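Local structure of uridylate kinase (Archaeoglobus fulgidus, 2IJ9) at residues V37-G42 against L72-L77; K87-F92 against R103-G108; L5-S10 against I133-V138; T25-A30 against S79-A84; R20-T25 against G200-I205. The protein probably catalyses the reversible, ATP-dependent phosphorylation of UMP to UDP, a step of pyrimidine nucleotide synthesis. The protein carries 1 engineered substitution. One frame throughout, in Å; residues are numbered along the deposited sequence.

The chain begins with strand 2-7, whose L5-S10 segment waits until I133-V138 to close interaction 3. Helix 16-32 follows and gives two segments. R20-T25 is held open longest, until G200-I205 closes interaction 5, and the loops of interactions 3 and 5 cross. T25-A30 is met by S79-A84 in interaction 4. Inside that loop lies interaction 1, where V37-G42 of strand 34-39 meets helix 59-80. Interaction 2 comes after both in the chain and joins K87-F92 to the edge strand 104-107. Interactions 1, 2 and 4 are nested within the loops of interactions 3 and 5. Together the contacts tie one sheet to helices 16-32, 59-80 and 202-209.

Interaction 1 (V37-G42 against L72-L77); sequences VVVGGG and LNAMLL. With SO4 (sulfate ion), chain D.
V39 packs against helix 59-80, and A74 is its nearest partner by CA position. Its CB points at the helix and splits into two methyls with different neighbours. CG1 lies anti to the carbonyl carbon (chi1 -38°), which leaves CG2 in the crowded position between the backbone N and the carbonyl carbon. CG2 touches the helix backbone at A74 N, 3.5 Å away, and A74 CB at 3.6 Å. CG2 is also 3.9 Å from N73 CB. CG1 lies 3.7 Å from L77 CD2. V39 and L77 pass one another with their side chains running opposite ways. The same CD2 of L77 also meets V37 CG1 at 3.8 Å, so one leucine methyl serves two valines two positions apart on the strand.

The strand and helix axes approach to 8.4 Å and run at 131° to each other. This is helix-on-sheet packing of the amino acid kinase fold. The strand runs out into the glycines G40, G41 and G42, which lead into helix 42-54. G41 is a predicted UMP site and G42 a predicted ATP site. A sulfate, probably from crystallisation, is bound by this turn. G41 N donates to sulfate O2 at 2.6 Å and G42 N to sulfate O4 at 3.3 Å. Such amide-held sulfate is consistent with a phosphate pocket. The side-chain amide of N73 lies beside the carbonyls of G40 and G41. The helix also meets the second subunit, where L72 and M75 pack on I65 of that chain.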
# COMPACT_ATOMS: atom_id res chain seq x y z
N VAL B 37 14.15 -11.48 16.43
CA VAL B 37 13.33 -10.39 15.92
C VAL B 37 11.84 -10.74 15.95
O VAL B 37 11.43 -11.77 15.42
CB VAL B 37 13.69 -10.04 14.48
CG1 VAL B 37 12.86 -8.87 14.03
CG2 VAL B 37 15.17 -9.70 14.36
N VAL B 38 11.05 -9.88 16.57
CA VAL B 38 9.60 -10.02 16.56
C VAL B 38 8.91 -8.90 15.75
O VAL B 38 8.79 -7.76 16.21
CB VAL B 38 9.03 -10.04 17.98
CG1 VAL B 38 7.51 -10.30 17.96
CG2 VAL B 38 9.77 -11.05 18.83
N VAL B 39 8.44 -9.23 14.56
CA VAL B 39 7.75 -8.26 13.73
C VAL B 39 6.25 -8.22 14.04
O VAL B 39 5.66 -9.18 14.52
CB VAL B 39 7.96 -8.57 12.23
CG1 VAL B 39 9.39 -9.07 11.96
CG2 VAL B 39 6.95 -9.58 11.78
N GLY B 40 5.63 -7.08 13.77
CA GLY B 40 4.21 -6.90 14.01
C GLY B 40 3.43 -6.83 12.72
O GLY B 40 4.00 -6.88 11.62
N GLY B 41 2.11 -6.68 12.83
CA GLY B 41 1.23 -6.76 11.67
C GLY B 41 1.23 -5.58 10.71
O GLY B 41 0.94 -5.76 9.51
N GLY B 42 1.53 -4.39 11.23
CA GLY B 42 1.59 -3.17 10.43
C GLY B 42 0.28 -2.85 9.72
O GLY B 42 -0.82 -3.15 10.22
N LEU B 72 3.75 -13.14 7.82
CA LEU B 72 4.03 -12.73 6.45
C LEU B 72 5.06 -11.60 6.39
O LEU B 72 6.03 -11.67 5.63
CB LEU B 72 2.74 -12.31 5.75
CG LEU B 72 2.81 -12.15 4.23
CD1 LEU B 72 3.78 -13.13 3.55
CD2 LEU B 72 1.43 -12.32 3.69
N ASN B 73 4.85 -10.56 7.18
CA ASN B 73 5.84 -9.53 7.33
C ASN B 73 7.18 -10.13 7.73
O ASN B 73 8.22 -9.75 7.20
CB ASN B 73 5.39 -8.53 8.39
CG ASN B 73 4.20 -7.75 7.94
OD1 ASN B 73 3.30 -7.47 8.73
ND2 ASN B 73 4.17 -7.42 6.66
N ALA B 74 7.12 -11.08 8.64
CA ALA B 74 8.33 -11.70 9.15
C ALA B 74 9.09 -12.41 8.03
O ALA B 74 10.31 -12.30 7.94
CB ALA B 74 7.98 -12.65 10.23
N MET B 75 8.34 -13.12 7.18
CA MET B 75 8.92 -13.80 6.04
C MET B 75 9.64 -12.78 5.17
O MET B 75 10.76 -13.00 4.74
CB MET B 75 7.85 -14.51 5.23
CG MET B 75 7.18 -15.69 5.93
SD MET B 75 6.11 -16.60 4.80
CE MET B 75 7.38 -17.60 4.03
N LEU B 76 8.99 -11.65 4.96
CA LEU B 76 9.53 -10.61 4.11
C LEU B 76 10.88 -10.19 4.64
O LEU B 76 11.86 -10.14 3.91
CB LEU B 76 8.57 -9.43 4.06
CG LEU B 76 8.70 -8.53 2.83
CD1 LEU B 76 8.47 -9.31 1.53
CD2 LEU B 76 7.75 -7.34 2.94
N LEU B 77 10.93 -9.91 5.94
CA LEU B 77 12.17 -9.50 6.57
C LEU B 77 13.28 -10.56 6.44
O LEU B 77 14.43 -10.23 6.22
CB LEU B 77 11.91 -9.16 8.04
CG LEU B 77 13.13 -8.81 8.89
CD1 LEU B 77 14.03 -7.72 8.26
CD2 LEU B 77 12.64 -8.39 10.27
S SO4 D . 1.62 -4.33 15.41
O1 SO4 D . 3.07 -4.21 15.47
O2 SO4 D . 1.24 -5.72 15.12
O3 SO4 D . 1.08 -3.95 16.71
O4 SO4 D . 1.10 -3.48 14.34

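Interaction 2 (K87-F92 against R103-G108); sequences KVPVDF and RVVVMG
V88 and M107 have the nearest CA atoms, with 5.3 Å between V88 CA and M107 CA. The two chains are not paired as strands here. K87-F92 has no regular structure up to D91, while V104-M107 is a strand, and the touching parts run 65° apart. V106 O faces the loop, and P89 CD lies 3.4 Å from it.

P89 carries the side-chain contact. Its ring points at the strand, and P89 CG touches two residues with V106 between them in sequence: V105 CG1 at 3.6 Å and M107 CB at 3.5 Å. V105 CG1, anti to the backbone N (chi1 177°), is the branch that meets the proline. The proline crosses the methionine at about a right angle. The methionine chain bends at chi3, and M107 CE ends 4.1 Å from P89 O. V88 lies alongside the backbone instead: its CG1 is 3.9 Å from V106 O and equally far from G108 N.

Past the proline the loop turns into helix 92-99. D91 is the N-cap of that helix, and its OD1 accepts a hydrogen bond from E94 N. L98 of the same helix touches both P89 and V105.

Strand 104-107 is the outermost strand of the sheet on this side within the chain, bonded inward to strand 34-39. The loop and helix 92-99 therefore pack at the edge of the amino acid kinase sheet, just before the T110-T116 loop predicted to bind UMP.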
# COMPACT_ATOMS: atom_id res chain seq x y z
N LYS B 87 12.71 -20.54 8.50
CA LYS B 87 11.45 -20.92 9.07
C LYS B 87 11.01 -19.76 9.96
O LYS B 87 11.83 -19.15 10.63
CB LYS B 87 11.64 -22.21 9.88
CG LYS B 87 10.55 -22.57 10.88
CD LYS B 87 9.70 -23.75 10.44
CE LYS B 87 8.72 -24.17 11.55
NZ LYS B 87 8.02 -25.46 11.27
N VAL B 88 9.73 -19.42 9.93
CA VAL B 88 9.18 -18.54 10.94
C VAL B 88 8.64 -19.39 12.09
O VAL B 88 7.65 -20.11 11.91
CB VAL B 88 8.05 -17.65 10.37
CG1 VAL B 88 7.38 -16.83 11.47
CG2 VAL B 88 8.58 -16.71 9.31
N PRO B 89 9.29 -19.32 13.27
CA PRO B 89 8.78 -20.05 14.43
C PRO B 89 7.39 -19.61 14.82
O PRO B 89 7.04 -18.44 14.65
CB PRO B 89 9.75 -19.68 15.55
CG PRO B 89 10.44 -18.49 15.09
CD PRO B 89 10.51 -18.58 13.60
N VAL B 90 6.63 -20.56 15.35
CA VAL B 90 5.22 -20.36 15.64
C VAL B 90 5.03 -20.35 17.16
O VAL B 90 3.92 -20.11 17.66
CB VAL B 90 4.40 -21.48 14.98
CG1 VAL B 90 4.62 -22.80 15.70
CG2 VAL B 90 2.94 -21.14 14.91
N ASP B 91 6.12 -20.64 17.87
CA ASP B 91 6.19 -20.61 19.34
C ASP B 91 7.65 -20.47 19.80
O ASP B 91 8.58 -20.67 19.02
CB ASP B 91 5.53 -21.84 19.98
CG ASP B 91 6.29 -23.14 19.74
OD1 ASP B 91 7.48 -23.22 20.11
OD2 ASP B 91 5.69 -24.09 19.20
N PHE B 92 7.83 -20.14 21.07
CA PHE B 92 9.14 -19.76 21.57
C PHE B 92 10.10 -20.95 21.59
O PHE B 92 11.28 -20.78 21.37
CB PHE B 92 9.04 -19.14 22.97
CG PHE B 92 8.02 -18.03 23.10
CD1 PHE B 92 8.41 -16.78 23.53
CD2 PHE B 92 6.67 -18.25 22.83
CE1 PHE B 92 7.49 -15.75 23.66
CE2 PHE B 92 5.76 -17.22 22.94
CZ PHE B 92 6.17 -15.96 23.37
N ARG B 103 21.92 -17.51 13.85
CA ARG B 103 22.26 -16.31 14.63
C ARG B 103 21.10 -15.32 14.66
O ARG B 103 21.02 -14.44 15.53
CB ARG B 103 23.54 -15.64 14.13
CG ARG B 103 24.79 -16.50 14.23
CD ARG B 103 24.98 -17.14 15.61
NE ARG B 103 25.42 -18.53 15.47
CZ ARG B 103 24.73 -19.60 15.86
NH1 ARG B 103 23.55 -19.45 16.46
NH2 ARG B 103 25.22 -20.82 15.67
N VAL B 104 20.19 -15.45 13.70
CA VAL B 104 18.99 -14.64 13.69
C VAL B 104 17.74 -15.50 13.55
O VAL B 104 17.61 -16.32 12.65
CB VAL B 104 19.06 -13.51 12.63
CG1 VAL B 104 17.70 -12.90 12.36
CG2 VAL B 104 19.99 -12.42 13.11
N VAL B 105 16.82 -15.31 14.49
CA VAL B 105 15.51 -15.89 14.39
C VAL B 105 14.51 -14.75 14.30
O VAL B 105 14.62 -13.76 15.02
CB VAL B 105 15.22 -16.80 15.59
CG1 VAL B 105 13.79 -17.37 15.51
CG2 VAL B 105 16.23 -17.94 15.60
N VAL B 106 13.55 -14.88 13.39
CA VAL B 106 12.55 -13.85 13.17
C VAL B 106 11.17 -14.48 13.25
O VAL B 106 10.84 -15.37 12.47
CB VAL B 106 12.69 -13.22 11.76
CG1 VAL B 106 11.66 -12.13 11.58
CG2 VAL B 106 14.10 -12.67 11.52
N MET B 107 10.37 -14.01 14.20
CA MET B 107 9.02 -14.53 14.36
C MET B 107 7.91 -13.48 14.35
O MET B 107 8.14 -12.29 14.60
CB MET B 107 8.91 -15.34 15.66
CG MET B 107 9.12 -14.53 16.92
SD MET B 107 9.26 -15.67 18.29
CE MET B 107 7.63 -16.38 18.17
N GLY B 108 6.70 -13.95 14.07
CA GLY B 108 5.52 -13.11 14.14
C GLY B 108 4.97 -13.19 15.55
O GLY B 108 5.74 -13.20 16.51

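Interaction 3 (L5-S10 against I133-V138); sequences LSLGGS and INATNV
The flat carboxamide of N137 meets S10 through its ND2 atom, which lies 3.5 Å from S10 CB. The other side-chain amide, that of N134, sits beside the CB of S6. These two segments are neighbouring parallel strands, 2-7 and 131-136, at the centre of the amino acid kinase sheet, and both run into loops with predicted ATP-site residues: G9 and S10 on one, T136 and N137 on the other.

The axes stand 4.7 Å apart at 17°. S6 is the residue that bonds across. S6 N donates to I133 O at 2.8 Å, nearly along the C=O axis. S6 O accepts A135 N in a weak, bent bond. On one face of the sheet L5, L7, I133 and A135 form an apolar patch, covered by helices 16-32 and 202-209. On the other face lie S6 and N134, and S6 meets D117 and A120 of helix 117-126.

Beyond the strands the chains part. G9 O is held by R46, itself a predicted ATP-site residue.

Within the apolar patch, L5 CD1 lies 3.9 Å from I133 CG2 and 4.0 Å from A135 CB.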
# COMPACT_ATOMS: atom_id res chain seq x y z
N LEU B 5 14.85 -7.91 19.59
CA LEU B 5 14.44 -6.68 18.93
C LEU B 5 12.96 -6.73 18.61
O LEU B 5 12.44 -7.74 18.14
CB LEU B 5 15.23 -6.48 17.64
CG LEU B 5 14.88 -5.27 16.77
CD1 LEU B 5 15.03 -4.02 17.59
CD2 LEU B 5 15.74 -5.24 15.51
N SER B 6 12.28 -5.62 18.86
CA SER B 6 10.87 -5.55 18.54
C SER B 6 10.62 -4.50 17.44
O SER B 6 10.85 -3.32 17.64
CB SER B 6 10.06 -5.22 19.80
OG SER B 6 8.75 -5.78 19.74
N LEU B 7 10.14 -4.96 16.29
CA LEU B 7 9.73 -4.06 15.23
C LEU B 7 8.21 -4.05 15.16
O LEU B 7 7.60 -5.03 14.75
CB LEU B 7 10.31 -4.52 13.91
CG LEU B 7 11.83 -4.57 13.86
CD1 LEU B 7 12.25 -5.49 12.75
CD2 LEU B 7 12.37 -3.17 13.63
N GLY B 8 7.60 -2.94 15.57
CA GLY B 8 6.15 -2.82 15.64
C GLY B 8 5.48 -2.54 14.30
O GLY B 8 6.10 -2.67 13.23
N GLY B 9 4.20 -2.17 14.38
CA GLY B 9 3.41 -1.80 13.21
C GLY B 9 3.66 -0.36 12.83
O GLY B 9 3.64 0.53 13.69
N SER B 10 3.86 -0.14 11.52
CA SER B 10 4.37 1.11 10.93
C SER B 10 5.85 0.96 10.58
O SER B 10 6.30 1.42 9.52
CB SER B 10 4.18 2.35 11.83
OG SER B 10 2.84 2.51 12.27
N ILE B 133 15.32 -4.68 23.05
CA ILE B 133 15.26 -3.43 22.30
C ILE B 133 13.90 -3.26 21.60
O ILE B 133 13.59 -3.96 20.62
CB ILE B 133 16.41 -3.33 21.30
CG1 ILE B 133 17.74 -3.56 22.02
CG2 ILE B 133 16.39 -1.98 20.58
CD1 ILE B 133 18.93 -3.52 21.11
N ASN B 134 13.10 -2.34 22.12
CA ASN B 134 11.75 -2.11 21.60
C ASN B 134 11.70 -0.93 20.60
O ASN B 134 11.46 0.23 20.98
CB ASN B 134 10.78 -1.90 22.77
CG ASN B 134 9.35 -1.82 22.32
OD1 ASN B 134 8.95 -2.45 21.34
ND2 ASN B 134 8.55 -1.05 23.05
N ALA B 135 11.92 -1.23 19.32
CA ALA B 135 12.00 -0.22 18.27
C ALA B 135 10.62 0.25 17.83
O ALA B 135 9.98 -0.38 16.99
CB ALA B 135 12.76 -0.75 17.10
N THR B 136 10.18 1.38 18.39
CA THR B 136 8.88 1.95 18.07
C THR B 136 9.01 3.19 17.15
O THR B 136 10.10 3.51 16.68
CB THR B 136 8.05 2.23 19.38
OG1 THR B 136 6.80 2.85 19.05
CG2 THR B 136 8.82 3.11 20.36
N ASN B 137 7.88 3.86 16.88
CA ASN B 137 7.88 5.04 16.01
C ASN B 137 7.98 6.34 16.80
O ASN B 137 8.05 7.42 16.23
CB ASN B 137 6.65 5.04 15.08
CG ASN B 137 5.40 4.52 15.76
OD1 ASN B 137 5.16 4.80 16.94
ND2 ASN B 137 4.59 3.77 15.02
N VAL B 138 7.98 6.22 18.13
CA VAL B 138 8.30 7.37 18.98
C VAL B 138 9.71 7.20 19.56
O VAL B 138 10.32 6.14 19.44
CB VAL B 138 7.22 7.63 20.07
CG1 VAL B 138 5.83 7.71 19.42
CG2 VAL B 138 7.27 6.57 21.17

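Interaction 4 (T25-A30 against S79-A84); sequences TIESVA and SAIPSA
E27 on helix 16-32 reaches over to S83, just past the end of helix 59-80, and its carboxylate carries the polar part of the contact. S83 OG donates to E27 OE2 at 2.8 Å. The hydroxyl comes from the syn side of the carboxylate, 15° out of its plane. The other oxygen is bonded less firmly: S83 N gives a weak hydrogen bond of 3.4 Å to E27 OE1. One serine thus serves both carboxylate oxygens, one with its hydroxyl and the other with its backbone.

The shape of the glutamate chain sets this up. CG is anti to the backbone N (chi1 -178°), and the chain then bends at chi2 (68°). The ring of P82 lies beside E27 OE1.

S83 is presented by a type I turn from I81 to A84. The turn is closed by a weak bond of 3.3 Å from A84 N to I81 O. I81 is the first residue to leave helical geometry, and it turns inward. Its CD1 meets I26 CG2 at 3.8 Å, the two side chains crossing at about a right angle. Both also touch V104 of the edge strand, as do A30 and A84. S28 of helix 16-32 makes a weak bond through OG to D149 of the third subunit.

The contact joins two kinds of chemistry: an apolar layer on the sheet side and serine-to-carboxylate hydrogen bonds further out, where E27 is only partly buried. Two donors from one serine would be consistent with an ionised E27.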
# COMPACT_ATOMS: atom_id res chain seq x y z
N THR B 25 21.41 -3.81 9.38
CA THR B 25 21.69 -3.58 10.79
C THR B 25 21.60 -4.88 11.59
O THR B 25 22.51 -5.20 12.37
CB THR B 25 20.77 -2.49 11.37
OG1 THR B 25 21.28 -1.21 10.99
CG2 THR B 25 20.71 -2.55 12.89
N ILE B 26 20.53 -5.64 11.38
CA ILE B 26 20.32 -6.87 12.15
C ILE B 26 21.43 -7.87 11.86
O ILE B 26 21.96 -8.50 12.77
CB ILE B 26 18.94 -7.48 11.84
CG1 ILE B 26 17.83 -6.58 12.39
CG2 ILE B 26 18.80 -8.88 12.44
CD1 ILE B 26 16.46 -6.87 11.78
N GLU B 27 21.82 -7.97 10.60
CA GLU B 27 22.93 -8.80 10.19
C GLU B 27 24.25 -8.39 10.86
O GLU B 27 25.00 -9.25 11.30
CB GLU B 27 23.07 -8.76 8.67
CG GLU B 27 24.16 -9.63 8.14
CD GLU B 27 23.86 -11.09 8.32
OE1 GLU B 27 22.96 -11.60 7.62
OE2 GLU B 27 24.55 -11.71 9.16
N SER B 28 24.51 -7.08 10.92
CA SER B 28 25.66 -6.55 11.68
C SER B 28 25.67 -7.00 13.13
O SER B 28 26.66 -7.55 13.61
CB SER B 28 25.69 -5.02 11.65
OG SER B 28 26.66 -4.55 10.74
N VAL B 29 24.55 -6.76 13.82
CA VAL B 29 24.43 -7.17 15.21
C VAL B 29 24.59 -8.69 15.36
O VAL B 29 25.17 -9.17 16.33
CB VAL B 29 23.11 -6.70 15.82
CG1 VAL B 29 23.06 -7.05 17.30
CG2 VAL B 29 22.96 -5.21 15.66
N ALA B 30 24.11 -9.42 14.36
CA ALA B 30 24.21 -10.87 14.33
C ALA B 30 25.63 -11.40 14.13
O ALA B 30 25.92 -12.53 14.54
CB ALA B 30 23.30 -11.44 13.28
N SER B 79 13.79 -12.73 4.03
CA SER B 79 14.35 -12.72 2.69
C SER B 79 15.57 -11.85 2.75
O SER B 79 16.66 -12.21 2.29
CB SER B 79 13.37 -12.11 1.68
OG SER B 79 12.02 -12.52 1.91
N ALA B 80 15.39 -10.70 3.40
CA ALA B 80 16.41 -9.69 3.46
C ALA B 80 17.65 -10.07 4.28
O ALA B 80 18.75 -9.65 3.94
CB ALA B 80 15.82 -8.38 3.95
N ILE B 81 17.48 -10.84 5.34
CA ILE B 81 18.66 -11.25 6.11
C ILE B 81 19.09 -12.71 5.89
O ILE B 81 18.35 -13.64 6.21
CB ILE B 81 18.59 -10.82 7.61
CG1 ILE B 81 19.34 -11.82 8.50
CG2 ILE B 81 17.15 -10.59 8.08
CD1 ILE B 81 19.95 -11.18 9.71
N PRO B 82 20.28 -12.91 5.31
CA PRO B 82 20.75 -14.23 4.88
C PRO B 82 21.11 -15.17 6.05
O PRO B 82 21.06 -16.39 5.89
CB PRO B 82 21.98 -13.91 4.03
CG PRO B 82 22.48 -12.62 4.59
CD PRO B 82 21.27 -11.85 5.00
N SER B 83 21.44 -14.60 7.20
CA SER B 83 21.81 -15.40 8.38
C SER B 83 20.61 -15.75 9.27
O SER B 83 20.76 -16.21 10.40
CB SER B 83 22.88 -14.67 9.19
OG SER B 83 23.96 -14.32 8.35
N ALA B 84 19.41 -15.55 8.74
CA ALA B 84 18.21 -15.86 9.48
C ALA B 84 17.75 -17.28 9.17
O ALA B 84 17.98 -17.79 8.06
CB ALA B 84 17.11 -14.86 9.16

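Interaction 5 (R20-T25 against G200-I205); sequences REFAKT and GTPENI
P202 and F22 form the tight part of this contact. P202 CD stands over one face of the phenyl ring, 3.9 Å from its centroid and 21° off the normal. This is a CH-pi contact, shifted toward the rim. The ring edge is filled as well. I205 CD1 lies in the ring plane, 3.8 Å from F22 CE1, and G200 O comes near the plane at 3.3 Å from F22 CZ.

One turn further along helix 16-32, T25 packs with both of its branches. T25 OG1 is 3.2 Å from P202 CB, while CG2 meets I205 CG2 at 3.7 Å. P202 is thus held on three atoms, CB by T25, CG by E21 and CD by F22.

The E21 side is the more open one, with less of the residue covered and E21 partly exposed. Its extended chain lies against the proline, with E21 CG and OE1 each 3.6 Å from P202 CG, and crosses it at about a right angle. E21 OE2 has a long, weak ion pair with K147 of the third subunit. That subunit covers this flank further: its S148 packs on T25 and P202, and the neighbouring E203 accepts a hydrogen bond from D139 N of that chain.

Inward, F22 rests on L7 and I205 on L5, both from strand 2-7, and G200 bonds to T136 through the backbone. Helices 16-32 and 202-209 lie side by side on one face of the sheet, as one helical layer of the alpha/beta/alpha sandwich of amino acid kinases.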
# COMPACT_ATOMS: atom_id res chain seq x y z
N ARG B 20 15.80 -3.40 3.54
CA ARG B 20 17.21 -3.69 3.34
C ARG B 20 18.04 -2.98 4.43
O ARG B 20 18.96 -3.57 4.97
CB ARG B 20 17.66 -3.30 1.93
CG ARG B 20 18.83 -4.13 1.42
CD ARG B 20 19.32 -3.66 0.05
NE ARG B 20 18.21 -3.29 -0.82
CZ ARG B 20 17.59 -4.13 -1.65
NH1 ARG B 20 17.97 -5.40 -1.73
NH2 ARG B 20 16.59 -3.68 -2.41
N GLU B 21 17.65 -1.76 4.78
CA GLU B 21 18.35 -0.97 5.78
C GLU B 21 18.27 -1.62 7.16
O GLU B 21 19.28 -1.72 7.86
CB GLU B 21 17.79 0.46 5.82
CG GLU B 21 18.75 1.52 6.36
CD GLU B 21 18.07 2.88 6.60
OE1 GLU B 21 16.86 2.90 6.88
OE2 GLU B 21 18.77 3.92 6.50
N PHE B 22 17.08 -2.08 7.54
CA PHE B 22 16.90 -2.79 8.82
C PHE B 22 17.64 -4.14 8.89
O PHE B 22 18.33 -4.42 9.87
CB PHE B 22 15.42 -3.02 9.12
CG PHE B 22 14.74 -1.82 9.71
CD1 PHE B 22 14.85 -1.54 11.07
CD2 PHE B 22 13.97 -0.99 8.92
CE1 PHE B 22 14.21 -0.43 11.62
CE2 PHE B 22 13.33 0.12 9.45
CZ PHE B 22 13.45 0.40 10.80
N ALA B 23 17.48 -4.95 7.84
CA ALA B 23 18.17 -6.24 7.75
C ALA B 23 19.67 -6.07 7.94
O ALA B 23 20.28 -6.73 8.77
CB ALA B 23 17.88 -6.92 6.43
N LYS B 24 20.25 -5.14 7.18
CA LYS B 24 21.68 -4.90 7.23
C LYS B 24 22.18 -4.60 8.64
O LYS B 24 23.23 -5.11 9.05
CB LYS B 24 22.09 -3.79 6.25
CG LYS B 24 22.18 -4.27 4.80
CD LYS B 24 23.16 -3.45 3.99
CE LYS B 24 23.31 -4.02 2.59
NZ LYS B 24 24.36 -3.30 1.81
N THR B 25 21.41 -3.81 9.38
CA THR B 25 21.69 -3.58 10.79
C THR B 25 21.60 -4.88 11.59
O THR B 25 22.51 -5.20 12.37
CB THR B 25 20.77 -2.49 11.37
OG1 THR B 25 21.28 -1.21 10.99
CG2 THR B 25 20.71 -2.55 12.89
N GLY B 200 12.62 3.53 16.13
CA GLY B 200 13.16 2.42 15.38
C GLY B 200 13.87 2.80 14.10
O GLY B 200 13.27 2.79 13.03
N THR B 201 15.14 3.16 14.22
CA THR B 201 15.97 3.34 13.04
C THR B 201 17.25 2.55 13.24
O THR B 201 17.77 2.49 14.36
CB THR B 201 16.25 4.82 12.76
OG1 THR B 201 17.40 4.95 11.91
CG2 THR B 201 16.52 5.57 14.05
N PRO B 202 17.74 1.92 12.17
CA PRO B 202 19.02 1.21 12.11
C PRO B 202 20.12 1.80 13.00
O PRO B 202 20.82 1.04 13.68
CB PRO B 202 19.41 1.32 10.64
CG PRO B 202 18.08 1.31 9.92
CD PRO B 202 17.02 1.84 10.89
N GLU B 203 20.28 3.13 13.00
CA GLU B 203 21.25 3.79 13.88
C GLU B 203 20.93 3.57 15.34
O GLU B 203 21.79 3.15 16.10
CB GLU B 203 21.33 5.30 13.61
CG GLU B 203 22.48 5.98 14.37
CD GLU B 203 22.24 7.44 14.67
OE1 GLU B 203 21.61 8.13 13.85
OE2 GLU B 203 22.69 7.91 15.74
N ASN B 204 19.69 3.86 15.73
CA ASN B 204 19.29 3.75 17.13
C ASN B 204 19.36 2.33 17.65
O ASN B 204 19.72 2.10 18.81
CB ASN B 204 17.87 4.24 17.34
CG ASN B 204 17.76 5.73 17.26
OD1 ASN B 204 18.59 6.39 16.63
ND2 ASN B 204 16.72 6.27 17.89
N ILE B 205 18.98 1.39 16.79
CA ILE B 205 19.03 -0.03 17.14
C ILE B 205 20.47 -0.43 17.45
O ILE B 205 20.72 -1.01 18.53
CB ILE B 205 18.40 -0.87 16.01
CG1 ILE B 205 16.88 -0.71 16.06
CG2 ILE B 205 18.82 -2.35 16.11
CD1 ILE B 205 16.15 -1.17 14.81